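Local coordinates for protein transcarboxylase 5S subunit (Propionibacterium freudenreichii subsp. shermanii, PDB 1RQB) that transfers a carboxyl group from the biotin of the 1.3S subunit to pyruvate, forming oxaloacetate with the help of a cobalt ion, at residues C165-P170 against A198-P203. Sequence-based numbering, arbitrary orientation.
Sequences CYTISP and AALLKP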
loop_
_atom_site.group_PDB
_atom_site.type_symbol
_atom_site.label_atom_id
_atom_site.label_comp_id
_atom_site.label_asym_id
_atom_site.label_seq_id
_atom_site.Cartn_x
_atom_site.Cartn_y
_atom_site.Cartn_z
ATOM N N CYS A 165 -13.538 -12.020 15.340
ATOM C CA CYS A 165 -13.363 -10.658 14.819
ATOM C C CYS A 165 -12.408 -9.932 15.767
ATOM O O CYS A 165 -12.667 -9.805 16.964
ATOM C CB CYS A 165 -14.691 -9.905 14.751
ATOM S SG CYS A 165 -15.791 -10.530 13.471
ATOM N N TYR A 166 -11.295 -9.487 15.208
ATOM C CA TYR A 166 -10.263 -8.804 15.998
ATOM C C TYR A 166 -10.641 -7.337 16.199
ATOM O O TYR A 166 -11.115 -6.660 15.287
ATOM C CB TYR A 166 -8.912 -8.848 15.286
ATOM C CG TYR A 166 -7.827 -8.160 16.089
ATOM C CD1 TYR A 166 -7.279 -8.775 17.212
ATOM C CD2 TYR A 166 -7.384 -6.873 15.754
ATOM C CE1 TYR A 166 -6.310 -8.130 17.986
ATOM C CE2 TYR A 166 -6.423 -6.216 16.525
ATOM C CZ TYR A 166 -5.889 -6.852 17.638
ATOM O OH TYR A 166 -4.928 -6.222 18.396
ATOM N N THR A 167 -10.439 -6.858 17.413
ATOM C CA THR A 167 -10.677 -5.432 17.674
ATOM C C THR A 167 -9.737 -4.999 18.800
ATOM O O THR A 167 -9.035 -5.821 19.388
ATOM C CB THR A 167 -12.161 -5.126 18.075
ATOM O OG1 THR A 167 -12.324 -3.708 18.238
ATOM C CG2 THR A 167 -12.529 -5.805 19.391
ATOM N N ILE A 168 -9.689 -3.698 19.033
ATOM C CA ILE A 168 -8.892 -3.160 20.143
ATOM C C ILE A 168 -9.878 -2.500 21.109
ATOM O O ILE A 168 -10.729 -1.712 20.699
ATOM C CB ILE A 168 -7.843 -2.129 19.657
ATOM C CG1 ILE A 168 -6.769 -2.837 18.810
ATOM C CG2 ILE A 168 -7.169 -1.467 20.846
ATOM C CD1 ILE A 168 -5.768 -1.889 18.171
ATOM N N SER A 169 -9.807 -2.874 22.375
ATOM C CA SER A 169 -10.683 -2.288 23.399
ATOM C C SER A 169 -10.148 -2.696 24.770
ATOM O O SER A 169 -9.349 -3.624 24.888
ATOM C CB SER A 169 -12.126 -2.787 23.271
ATOM O OG SER A 169 -12.316 -3.953 24.051
ATOM N N PRO A 170 -10.601 -2.006 25.819
ATOM C CA PRO A 170 -10.164 -2.297 27.185
ATOM C C PRO A 170 -10.403 -3.742 27.627
ATOM O O PRO A 170 -9.736 -4.228 28.538
ATOM C CB PRO A 170 -10.973 -1.307 28.026
ATOM C CG PRO A 170 -11.139 -0.133 27.105
ATOM C CD PRO A 170 -11.469 -0.814 25.782
ATOM N N ALA A 198 -11.086 -3.958 10.030
ATOM C CA ALA A 198 -10.675 -2.549 10.131
ATOM C C ALA A 198 -9.155 -2.377 10.050
ATOM O O ALA A 198 -8.659 -1.257 10.165
ATOM C CB ALA A 198 -11.215 -1.944 11.436
ATOM N N ALA A 199 -8.418 -3.472 9.854
ATOM C CA ALA A 199 -6.950 -3.447 9.741
ATOM C C ALA A 199 -6.315 -2.928 11.033
ATOM O O ALA A 199 -5.329 -2.193 11.010
ATOM C CB ALA A 199 -6.516 -2.557 8.558
ATOM N N LEU A 200 -6.860 -3.354 12.162
ATOM C CA LEU A 200 -6.369 -2.897 13.470
ATOM C C LEU A 200 -5.256 -3.799 14.005
ATOM O O LEU A 200 -4.588 -3.441 14.973
ATOM C CB LEU A 200 -7.512 -2.926 14.477
ATOM C CG LEU A 200 -8.533 -1.803 14.402
ATOM C CD1 LEU A 200 -9.736 -2.165 15.267
ATOM C CD2 LEU A 200 -7.883 -0.520 14.870
ATOM N N LEU A 201 -5.060 -4.958 13.388
ATOM C CA LEU A 201 -4.067 -5.919 13.894
ATOM C C LEU A 201 -2.639 -5.479 13.565
ATOM O O LEU A 201 -2.216 -5.494 12.410
ATOM C CB LEU A 201 -4.332 -7.313 13.308
ATOM C CG LEU A 201 -3.435 -8.427 13.858
ATOM C CD1 LEU A 201 -3.763 -8.697 15.335
ATOM C CD2 LEU A 201 -3.672 -9.703 13.040
ATOM N N LYS A 202 -1.902 -5.094 14.601
ATOM C CA LYS A 202 -0.503 -4.679 14.427
ATOM C C LYS A 202 0.387 -5.922 14.472
ATOM O O LYS A 202 -0.050 -6.994 14.886
ATOM C CB LYS A 202 -0.095 -3.662 15.503
ATOM C CG LYS A 202 -0.798 -2.300 15.345
ATOM C CD LYS A 202 -0.302 -1.313 16.386
ATOM C CE LYS A 202 -0.880 0.082 16.168
ATOM N NZ LYS A 202 -0.144 1.087 16.993
ATOM N N PRO A 203 1.648 -5.785 14.038
ATOM C CA PRO A 203 2.604 -6.894 14.012
ATOM C C PRO A 203 2.832 -7.691 15.298
ATOM O O PRO A 203 2.778 -8.919 15.276
ATOM C CB PRO A 203 3.891 -6.227 13.534
ATOM C CG PRO A 203 3.384 -5.155 12.627
ATOM C CD PRO A 203 2.235 -4.578 13.437
HETATM O O HOH W 1 -3.342 -4.384 17.108
HETATM O O HOH W 2 -10.623 -5.155 12.756
#
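Tyr166 and Thr167 pass Leu201 and Leu200 as non-regular backbone, the CA of Thr167 and the CA of Leu200 6.5 Å apart, and the segments meet through side chains, ring-to-backbone packing and two waters. With CG anti to the backbone N (chi1 -179°), Tyr166 CG starts out toward the other segment, and Leu201 CD1 sits over the centre of one ring face, 3.6 Å from the centroid, a CH-pi contact that suits the methyl end of a branched leucine on a flat aromatic face. Leu200 O lies near the ring plane at the edge, 3.7 Å from Tyr166 CE2. The two segments belong to consecutive beta-alpha loops of the TIM barrel, following strands 159-163 and 191-193, on the side that carries the cobalt ion, about 11 Å from the tyrosine side chain. A water ties Tyr166 OH (2.7 Å) to Leu200 O and Lys202 N, the latter at the N-cap of helix 203-217; a phenylalanine here would probably leave this water without its hydroxyl partner and the ring without that tether. A second water bridges Tyr166 O and Ala198 N. Branched Leu200 presents CD2 to exposed Ile168, 4.2 Å from its CD1. Asp196 accepts hydrogen bonds from Leu200 N and Leu201 N.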